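Local coordinates for citrate synthase (Metallosphaera sedula, PDB 6ABW) that catalyses the condensation of acetyl-CoA with oxaloacetate to give citrate and free CoA, the entry step of the tricarboxylic acid cycle, at the interface of chains A and B. Residues are numbered along the deposited sequence; one frame, centred on the assembly and turned at random. Chains: chain A/B, Citrate synthase.

Contact 1: the interface of chains A and B. Residues chain A 209-210, 368-370; chain B 197-199, 229-230.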
ATOM      1  N   SER A 209      10.156  -3.175   4.418  1.00 12.59           N
ATOM      2  CA  SER A 209      11.541  -3.441   3.914  1.00 13.18           C
ATOM      3  C   SER A 209      12.286  -2.203   3.417  1.00 14.40           C
ATOM      4  O   SER A 209      13.523  -2.212   3.284  1.00 13.46           O
ATOM      5  CB  SER A 209      11.542  -4.516   2.808  1.00 14.66           C
ATOM      6  OG  SER A 209      11.148  -4.056   1.500  1.00 13.99           O
ATOM      7  N   THR A 210      11.564  -1.173   3.065  1.00 11.80           N
ATOM      8  CA  THR A 210      12.174   0.083   2.670  1.00 11.87           C
ATOM      9  C   THR A 210      12.283   1.055   3.831  1.00 11.32           C
ATOM     10  O   THR A 210      12.681   2.194   3.629  1.00 11.65           O
ATOM     11  CB  THR A 210      11.352   0.763   1.552  1.00 11.67           C
ATOM     12  OG1 THR A 210      10.121   1.247   2.105  1.00 10.66           O
ATOM     13  CG2 THR A 210      11.049  -0.178   0.406  1.00 11.90           C
ATOM     14  N   LEU A 368      16.123  -5.914   2.577  1.00 85.32           N
ATOM     15  CA  LEU A 368      15.451  -5.052   1.599  1.00 81.68           C
ATOM     16  C   LEU A 368      14.909  -5.946   0.470  1.00 83.57           C
ATOM     17  O   LEU A 368      15.669  -6.745  -0.096  1.00 86.71           O
ATOM     18  CB  LEU A 368      16.414  -3.994   1.040  1.00 76.47           C
ATOM     19  CG  LEU A 368      15.897  -3.052  -0.060  1.00 74.16           C
ATOM     20  CD1 LEU A 368      14.649  -2.308   0.400  1.00 60.38           C
ATOM     21  CD2 LEU A 368      17.020  -2.103  -0.496  1.00 70.61           C
ATOM     22  N   ILE A 369      13.613  -5.816   0.147  1.00 78.35           N
ATOM     23  CA  ILE A 369      12.962  -6.753  -0.794  1.00 73.34           C
ATOM     24  C   ILE A 369      13.264  -6.304  -2.268  1.00 76.13           C
ATOM     25  O   ILE A 369      12.929  -5.169  -2.690  1.00 60.45           O
ATOM     26  CB  ILE A 369      11.460  -7.057  -0.416  1.00 65.85           C
ATOM     27  CG1 ILE A 369      11.419  -7.985   0.828  1.00 57.76           C
ATOM     28  CG2 ILE A 369      10.724  -7.708  -1.577  1.00 60.12           C
ATOM     29  CD1 ILE A 369      10.095  -8.128   1.564  1.00 55.35           C
ATOM     30  N   ARG A 370      13.963  -7.210  -2.984  1.00 74.58           N
ATOM     31  CA  ARG A 370      14.468  -7.034  -4.360  1.00 67.43           C
ATOM     32  C   ARG A 370      14.450  -8.381  -5.169  1.00 54.65           C
ATOM     33  O   ARG A 370      15.482  -9.045  -5.360  1.00 52.99           O
ATOM     34  CB  ARG A 370      15.880  -6.408  -4.321  1.00 71.24           C
ATOM     35  CG  ARG A 370      15.917  -4.938  -3.863  1.00 68.60           C
ATOM     36  CD  ARG A 370      15.053  -4.036  -4.747  1.00 67.96           C
ATOM     37  NE  ARG A 370      15.490  -2.628  -4.773  1.00 68.18           N
ATOM     38  CZ  ARG A 370      14.857  -1.567  -4.228  1.00 60.64           C
ATOM     39  NH1 ARG A 370      13.689  -1.682  -3.562  1.00 34.32           N
ATOM     40  NH2 ARG A 370      15.423  -0.347  -4.357  1.00 59.78           N
TER
ATOM     41  N   VAL B 197      12.612  -4.634 -10.476  1.00 15.86           N
ATOM     42  CA  VAL B 197      11.436  -4.868  -9.688  1.00 17.33           C
ATOM     43  C   VAL B 197      11.790  -4.417  -8.272  1.00 16.83           C
ATOM     44  O   VAL B 197      12.077  -5.224  -7.389  1.00 18.14           O
ATOM     45  CB  VAL B 197      10.985  -6.348  -9.715  1.00 18.77           C
ATOM     46  CG1 VAL B 197       9.650  -6.504  -9.012  1.00 17.19           C
ATOM     47  CG2 VAL B 197      10.886  -6.913 -11.106  1.00 20.18           C
ATOM     48  N   PRO B 198      11.825  -3.099  -8.056  1.00 16.38           N
ATOM     49  CA  PRO B 198      12.107  -2.604  -6.698  1.00 15.43           C
ATOM     50  C   PRO B 198      10.885  -2.776  -5.789  1.00 13.28           C
ATOM     51  O   PRO B 198       9.875  -3.311  -6.233  1.00 12.32           O
ATOM     52  CB  PRO B 198      12.472  -1.146  -6.916  1.00 16.74           C
ATOM     53  CG  PRO B 198      11.640  -0.763  -8.091  1.00 18.42           C
ATOM     54  CD  PRO B 198      11.622  -1.991  -9.009  1.00 16.58           C
ATOM     55  N   ALA B 199      11.019  -2.420  -4.523  1.00 12.48           N
ATOM     56  CA  ALA B 199       9.989  -2.702  -3.518  1.00 12.63           C
ATOM     57  C   ALA B 199       8.659  -2.112  -3.903  1.00 10.92           C
ATOM     58  O   ALA B 199       7.631  -2.677  -3.605  1.00 10.92           O
ATOM     59  CB  ALA B 199      10.393  -2.213  -2.131  1.00 12.76           C
ATOM     60  N   LEU B 229      14.884   3.691   2.302  1.00 14.09           N
ATOM     61  CA  LEU B 229      15.729   2.806   1.514  1.00 14.38           C
ATOM     62  C   LEU B 229      15.337   2.649   0.063  1.00 14.94           C
ATOM     63  O   LEU B 229      16.013   1.929  -0.674  1.00 16.92           O
ATOM     64  CB  LEU B 229      15.839   1.426   2.140  1.00 15.23           C
ATOM     65  CG  LEU B 229      16.280   1.407   3.590  1.00 17.92           C
ATOM     66  CD1 LEU B 229      16.399  -0.036   4.051  1.00 19.38           C
ATOM     67  CD2 LEU B 229      17.563   2.204   3.822  1.00 20.30           C
ATOM     68  N   HIS B 230      14.279   3.321  -0.375  1.00 12.76           N
ATOM     69  CA  HIS B 230      13.836   3.246  -1.755  1.00 11.92           C
ATOM     70  C   HIS B 230      13.664   4.668  -2.314  1.00 12.12           C
ATOM     71  O   HIS B 230      14.194   4.973  -3.364  1.00 13.08           O
ATOM     72  CB  HIS B 230      12.520   2.489  -1.803  1.00 12.90           C
ATOM     73  CG  HIS B 230      11.966   2.216  -3.179  1.00 12.44           C
ATOM     74  ND1 HIS B 230      12.722   2.283  -4.341  1.00 13.68           N
ATOM     75  CD2 HIS B 230      10.724   1.816  -3.559  1.00 11.98           C
ATOM     76  CE1 HIS B 230      11.925   2.040  -5.382  1.00 15.02           C
ATOM     77  NE2 HIS B 230      10.716   1.715  -4.927  1.00 12.55           N
TER
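A:Thr210 and B:Leu229 are joined by a backbone hydrogen bond across this part of the dimer interface: B:Leu229 N gives its hydrogen to A:Thr210 O at 3.0 Å. Apolar contacts gather around the same threonine. The methyl A:Thr210 CG2, anti to the carbonyl carbon (chi1 71° for OG1), presses tip to tip on B:Ala199 CB at 3.3 Å, a tight fit, and also touches B:His230 CB at 3.8 Å. B:Leu229 turns CB and CG over the A:Thr210 carbonyl. The A:Arg370 guanidinium, on a poorly ordered chain bent at chi2 (-58°), lays one face on B:Pro198, whose CB lies 3.6 Å from A:Arg370 CZ. A:Arg370 NH1 stands over the rim of the B:His230 ring, 4.3 Å from the centroid, a loose cation-pi contact with the two planes 71° apart. The 2.9 Å approach of A:Arg370 NH1 to B:Ala199 N brings two donors together and is doubtful. B:His230 belongs to the conserved GPLHG stretch and is a catalytic histidine of the family; A:Arg370 probably reaches into the partner's oxaloacetate site. In the fold, A:Arg370 lies between helix 342-365 and strand 372-375, facing the start of B helix 199-208 and the loop between helices 214-225 and 233-244.

Contact 2: the interface of chains A and B. Residues chain A 374-378; chain B 27-30.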
ATOM      1  N   LEU A 374      12.115 -11.971 -15.217  1.00 32.22           N
ATOM      2  CA  LEU A 374      12.748 -12.586 -16.365  1.00 31.47           C
ATOM      3  C   LEU A 374      12.219 -11.952 -17.662  1.00 25.25           C
ATOM      4  O   LEU A 374      11.011 -12.033 -17.897  1.00 27.79           O
ATOM      5  CB  LEU A 374      12.470 -14.089 -16.333  1.00 33.60           C
ATOM      6  CG  LEU A 374      13.101 -14.835 -17.535  1.00 37.80           C
ATOM      7  CD1 LEU A 374      14.597 -14.796 -17.389  1.00 36.20           C
ATOM      8  CD2 LEU A 374      12.587 -16.261 -17.681  1.00 39.79           C
ATOM      9  N   TYR A 375      13.085 -11.355 -18.495  1.00 23.64           N
ATOM     10  CA  TYR A 375      12.659 -10.768 -19.762  1.00 23.98           C
ATOM     11  C   TYR A 375      12.288 -11.816 -20.809  1.00 29.44           C
ATOM     12  O   TYR A 375      13.117 -12.620 -21.145  1.00 27.27           O
ATOM     13  CB  TYR A 375      13.739  -9.896 -20.380  1.00 24.64           C
ATOM     14  CG  TYR A 375      13.256  -9.108 -21.549  1.00 22.91           C
ATOM     15  CD1 TYR A 375      12.283  -8.121 -21.400  1.00 19.88           C
ATOM     16  CD2 TYR A 375      13.714  -9.375 -22.846  1.00 20.79           C
ATOM     17  CE1 TYR A 375      11.831  -7.386 -22.465  1.00 18.11           C
ATOM     18  CE2 TYR A 375      13.251  -8.645 -23.935  1.00 18.81           C
ATOM     19  CZ  TYR A 375      12.308  -7.667 -23.764  1.00 18.02           C
ATOM     20  OH  TYR A 375      11.906  -6.937 -24.837  1.00 16.98           O
ATOM     21  N   VAL A 376      11.059 -11.769 -21.330  1.00 25.16           N
ATOM     22  CA  VAL A 376      10.611 -12.705 -22.394  1.00 27.30           C
ATOM     23  C   VAL A 376      10.065 -11.937 -23.552  1.00 25.84           C
ATOM     24  O   VAL A 376       9.375 -12.482 -24.397  1.00 28.07           O
ATOM     25  CB  VAL A 376       9.544 -13.708 -21.880  1.00 27.67           C
ATOM     26  CG1 VAL A 376      10.142 -14.601 -20.826  1.00 30.46           C
ATOM     27  CG2 VAL A 376       8.298 -13.014 -21.320  1.00 29.59           C
ATOM     28  N   GLY A 377      10.378 -10.652 -23.629  1.00 22.90           N
ATOM     29  CA  GLY A 377       9.800  -9.784 -24.613  1.00 24.11           C
ATOM     30  C   GLY A 377      10.578  -9.713 -25.921  1.00 23.50           C
ATOM     31  O   GLY A 377      11.513 -10.475 -26.123  1.00 22.32           O
ATOM     32  N   PRO A 378      10.212  -8.767 -26.775  1.00 23.57           N
ATOM     33  CA  PRO A 378      10.849  -8.637 -28.068  1.00 23.73           C
ATOM     34  C   PRO A 378      12.348  -8.418 -28.061  1.00 26.36           C
ATOM     35  O   PRO A 378      12.902  -7.697 -27.211  1.00 22.27           O
ATOM     36  CB  PRO A 378      10.190  -7.409 -28.661  1.00 26.95           C
ATOM     37  CG  PRO A 378       8.887  -7.306 -27.973  1.00 26.72           C
ATOM     38  CD  PRO A 378       9.100  -7.799 -26.606  1.00 25.73           C
TER
ATOM     39  N   THR B  27       7.519 -13.129 -15.138  1.00 26.63           N
ATOM     40  CA  THR B  27       8.101 -12.834 -16.431  1.00 27.16           C
ATOM     41  C   THR B  27       7.651 -11.449 -16.858  1.00 25.58           C
ATOM     42  O   THR B  27       6.636 -10.954 -16.382  1.00 25.63           O
ATOM     43  CB  THR B  27       7.643 -13.834 -17.503  1.00 28.98           C
ATOM     44  OG1 THR B  27       6.240 -13.686 -17.706  1.00 31.04           O
ATOM     45  CG2 THR B  27       7.940 -15.242 -17.074  1.00 28.78           C
ATOM     46  N   THR B  28       8.407 -10.812 -17.743  1.00 22.48           N
ATOM     47  CA  THR B  28       7.987  -9.570 -18.309  1.00 20.18           C
ATOM     48  C   THR B  28       8.421  -9.435 -19.743  1.00 20.68           C
ATOM     49  O   THR B  28       9.433  -9.997 -20.116  1.00 22.67           O
ATOM     50  CB  THR B  28       8.484  -8.328 -17.450  1.00 18.93           C
ATOM     51  OG1 THR B  28       7.836  -7.167 -17.913  1.00 20.29           O
ATOM     52  CG2 THR B  28      10.006  -8.083 -17.573  1.00 21.57           C
ATOM     53  N   SER B  29       7.657  -8.670 -20.508  1.00 19.86           N
ATOM     54  CA  SER B  29       8.002  -8.227 -21.850  1.00 20.59           C
ATOM     55  C   SER B  29       8.233  -6.738 -21.923  1.00 19.61           C
ATOM     56  O   SER B  29       8.420  -6.188 -22.983  1.00 20.23           O
ATOM     57  CB  SER B  29       6.902  -8.619 -22.859  1.00 23.78           C
ATOM     58  OG  SER B  29       6.769 -10.003 -22.816  1.00 26.10           O
ATOM     59  N   LEU B  30       8.339  -6.094 -20.777  1.00 16.37           N
ATOM     60  CA  LEU B  30       8.390  -4.654 -20.697  1.00 18.74           C
ATOM     61  C   LEU B  30       9.792  -4.101 -20.865  1.00 19.22           C
ATOM     62  O   LEU B  30      10.002  -3.203 -21.702  1.00 22.04           O
ATOM     63  CB  LEU B  30       7.817  -4.167 -19.348  1.00 19.81           C
ATOM     64  CG  LEU B  30       6.300  -4.422 -19.121  1.00 21.77           C
ATOM     65  CD1 LEU B  30       5.908  -4.071 -17.662  1.00 23.64           C
ATOM     66  CD2 LEU B  30       5.435  -3.675 -20.126  1.00 24.12           C
TER
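A short parallel pairing of strands (two beta bridges) joins A strand 372-375 to B strand 24-28, matching A:Leu374 with B:Thr27 and A:Tyr375 with B:Thr28; here the C-terminal tail of one citrate synthase subunit lies along the N-terminal strand of the other. B:Thr28 grips the tail with both its backbone groups. B:Thr28 N gives a hydrogen bond to A:Leu374 O at 2.9 Å, and B:Thr28 O receives one from A:Val376 N at 2.7 Å. The B:Thr28 side chain serves its own subunit: OG1, anti to the backbone N (chi1 -169°), accepts a hydrogen bond from B:Leu30 N at 3.1 Å, which supports the turn out of the strand. A:Val376 sends its CG2 branch over the B:Thr28 carbonyl, 3.4 Å from B:Thr28 O, and on toward B:Thr27 CB and B:Ser29 OG. A:Tyr375 brings the CD1-CE1 side of its ring to B:Thr28 and B:Ser29, with CE1 3.7 Å from B:Ser29 O. One face of that ring lies on A:Gly377 N, 3.4 Å above the plane and over its centre. The phenol A:Tyr375 OH gives a hydrogen bond to A:Pro378 O at 2.7 Å, with that oxygen at the ring edge and in its plane, so the tail folds back on the tyrosine, which should limit rotation of the ring. B:Ser29 CB and OG pack against A:Gly377 CA, the nearer being OG at 3.5 Å.

Contact 3: the interface of chains A and B. Residues chain A 207, 210-213, 216; chain B 109, 223-224, 226-227.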
ATOM      1  N   THR A 207       6.477  -3.237   2.357  1.00 10.63           N
ATOM      2  CA  THR A 207       6.547  -1.838   2.610  1.00 11.28           C
ATOM      3  C   THR A 207       7.562  -1.578   3.738  1.00 12.62           C
ATOM      4  O   THR A 207       8.352  -0.615   3.669  1.00 14.12           O
ATOM      5  CB  THR A 207       5.133  -1.293   2.924  1.00 13.35           C
ATOM      6  OG1 THR A 207       4.308  -1.489   1.750  1.00 14.18           O
ATOM      7  CG2 THR A 207       5.153   0.160   3.180  1.00 13.86           C
ATOM      8  N   THR A 210      11.564  -1.173   3.065  1.00 11.80           N
ATOM      9  CA  THR A 210      12.174   0.083   2.670  1.00 11.87           C
ATOM     10  C   THR A 210      12.283   1.055   3.831  1.00 11.32           C
ATOM     11  O   THR A 210      12.681   2.194   3.629  1.00 11.65           O
ATOM     12  CB  THR A 210      11.352   0.763   1.552  1.00 11.67           C
ATOM     13  OG1 THR A 210      10.121   1.247   2.105  1.00 10.66           O
ATOM     14  CG2 THR A 210      11.049  -0.178   0.406  1.00 11.90           C
ATOM     15  N   LEU A 211      11.753   0.670   5.000  1.00 10.46           N
ATOM     16  CA  LEU A 211      11.704   1.462   6.190  1.00 11.57           C
ATOM     17  C   LEU A 211      10.674   2.539   6.108  1.00 10.73           C
ATOM     18  O   LEU A 211      10.680   3.506   6.862  1.00  9.43           O
ATOM     19  CB  LEU A 211      13.104   1.942   6.663  1.00 13.48           C
ATOM     20  CG  LEU A 211      14.077   0.810   6.903  1.00 15.44           C
ATOM     21  CD1 LEU A 211      15.446   1.376   7.320  1.00 18.93           C
ATOM     22  CD2 LEU A 211      13.617  -0.251   7.886  1.00 16.99           C
ATOM     23  N   SER A 212       9.672   2.330   5.259  1.00 10.60           N
ATOM     24  CA  SER A 212       8.473   3.179   5.294  1.00 10.16           C
ATOM     25  C   SER A 212       7.831   3.091   6.692  1.00  9.94           C
ATOM     26  O   SER A 212       7.856   2.052   7.328  1.00 10.75           O
ATOM     27  CB  SER A 212       7.499   2.801   4.168  1.00 10.95           C
ATOM     28  OG  SER A 212       6.443   3.784   4.141  1.00 15.14           O
ATOM     29  N   ASP A 213       7.272   4.202   7.178  1.00  9.65           N
ATOM     30  CA  ASP A 213       6.681   4.242   8.518  1.00 10.29           C
ATOM     31  C   ASP A 213       5.521   3.237   8.717  1.00  9.96           C
ATOM     32  O   ASP A 213       4.919   2.761   7.767  1.00  8.68           O
ATOM     33  CB  ASP A 213       6.244   5.635   8.884  1.00 10.90           C
ATOM     34  CG  ASP A 213       5.131   6.183   7.978  1.00 12.56           C
ATOM     35  OD1 ASP A 213       3.957   5.865   8.242  1.00 11.54           O
ATOM     36  OD2 ASP A 213       5.398   6.925   7.026  1.00 13.83           O
ATOM     37  N   SER A 216       2.190   3.662   6.944  1.00  8.64           N
ATOM     38  CA  SER A 216       2.243   3.336   5.518  1.00  8.71           C
ATOM     39  C   SER A 216       2.282   1.817   5.315  1.00  8.77           C
ATOM     40  O   SER A 216       1.737   1.361   4.327  1.00  7.42           O
ATOM     41  CB  SER A 216       3.385   4.026   4.779  1.00 10.24           C
ATOM     42  OG  SER A 216       2.910   5.327   4.422  1.00 11.28           O
TER
ATOM     43  N   GLU B 109       0.286   9.470  -1.937  1.00 10.39           N
ATOM     44  CA  GLU B 109      -0.282   8.263  -1.410  1.00  9.88           C
ATOM     45  C   GLU B 109      -1.735   8.530  -0.960  1.00 10.03           C
ATOM     46  O   GLU B 109      -2.670   7.737  -1.295  1.00 10.77           O
ATOM     47  CB  GLU B 109       0.599   7.743  -0.255  1.00 11.66           C
ATOM     48  CG  GLU B 109       0.200   6.450   0.380  1.00 12.62           C
ATOM     49  CD  GLU B 109       0.755   6.280   1.790  1.00 16.33           C
ATOM     50  OE1 GLU B 109       0.461   7.126   2.671  1.00 19.79           O
ATOM     51  OE2 GLU B 109       1.384   5.279   2.090  1.00 16.61           O
ATOM     52  N   ALA B 223       3.379   3.791  -0.891  1.00  7.78           N
ATOM     53  CA  ALA B 223       3.684   3.460   0.503  1.00  7.82           C
ATOM     54  C   ALA B 223       5.103   2.917   0.643  1.00  7.66           C
ATOM     55  O   ALA B 223       5.851   3.318   1.532  1.00  8.12           O
ATOM     56  CB  ALA B 223       2.689   2.431   1.073  1.00  8.09           C
ATOM     57  N   ALA B 224       5.499   2.018  -0.236  1.00  8.07           N
ATOM     58  CA  ALA B 224       6.859   1.511  -0.227  1.00  8.20           C
ATOM     59  C   ALA B 224       7.926   2.543  -0.665  1.00  9.08           C
ATOM     60  O   ALA B 224       9.001   2.661  -0.041  1.00  9.82           O
ATOM     61  CB  ALA B 224       6.949   0.279  -1.135  1.00  9.15           C
ATOM     62  N   LYS B 226       7.841   5.675  -0.120  1.00  9.43           N
ATOM     63  CA  LYS B 226       8.040   6.636   0.902  1.00 10.78           C
ATOM     64  C   LYS B 226       9.247   6.259   1.809  1.00 11.06           C
ATOM     65  O   LYS B 226       9.861   7.175   2.410  1.00 12.28           O
ATOM     66  CB  LYS B 226       6.763   6.810   1.738  1.00 12.05           C
ATOM     67  CG  LYS B 226       6.722   8.080   2.491  1.00 15.29           C
ATOM     68  CD  LYS B 226       5.384   8.128   3.247  1.00 18.02           C
ATOM     69  CE  LYS B 226       5.518   9.039   4.424  1.00 20.83           C
ATOM     70  NZ  LYS B 226       4.314   8.960   5.264  1.00 21.86           N
ATOM     71  N   GLY B 227       9.610   4.964   1.881  1.00  9.82           N
ATOM     72  CA  GLY B 227      10.647   4.491   2.753  1.00 10.03           C
ATOM     73  C   GLY B 227      12.032   4.954   2.298  1.00 11.47           C
ATOM     74  O   GLY B 227      12.360   4.880   1.102  1.00 10.36           O
TER
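B:Lys226 runs its stem alongside the start of A helix 214-225 and the residues leading into it, and ends in a salt bridge with A:Asp213, whose side chain it crosses obliquely. B:Lys226 CB passes A:Ser212 OG at 3.9 Å; the chain then extends, B:Lys226 CD lies equally far from A:Ser216 OG, and B:Lys226 CE comes 3.4 Å from A:Asp213 OD2. At the tip, B:Lys226 NZ gives A:Asp213 OD2 a hydrogen bond of 2.9 Å on its syn lone pair. The other carboxylate oxygen, A:Asp213 OD1, accepts a hydrogen bond from A:Ser216 N, which comes from 50° above its plane, as an N-cap of helix 214-225, and so steadies the group that meets the lysine. A:Ser216 OG gives a hydrogen bond to B:Glu109 OE2 at 2.8 Å, on the syn side and 19° out of the carboxylate plane. Two chain A hydroxyls finish the C-terminal end of the partner's helix. A:Ser212 OG, anti to its backbone N (chi1 -172°), gives a hydrogen bond to B:Ala223 O at 2.7 Å. A:Thr210 OG1 reaches B:Ala224 O at 2.8 Å, in the carbonyl plane on a lone pair, and also points to A:Thr207 O at 3.0 Å, so the hydroxyl hydrogen is probably shared or alternates between the two acceptors. The A:Thr207 methyl CG2 packs beside B:Ala223 and B:Ala224. In the fold, the end of A helix 199-208 and the start of A helix 214-225 meet the end of B helix 214-225, with B:Glu109 reaching in from helix 104-119.

Contact 1 and contact 3 are neighbours, their centres about 10 Å apart, and share A:Thr210, whose carbonyl and methyl serve contact 1 and whose hydroxyl serves contact 3. The centre of contact 2 lies about 21 Å and 27 Å from the centres of contacts 1 and 3, where the chain A tail continues past the arginine of contact 1 into strand 372-375. A helical core and an exchanged terminal strand thus tie the subunits, and each contact recurs with the chains swapped. The centres lie 27 to 36 Å from chain A's A:His270 and A:Asp325, yet contact 1 includes chain B's catalytic histidine, which suggests that the interface helps to build the active site.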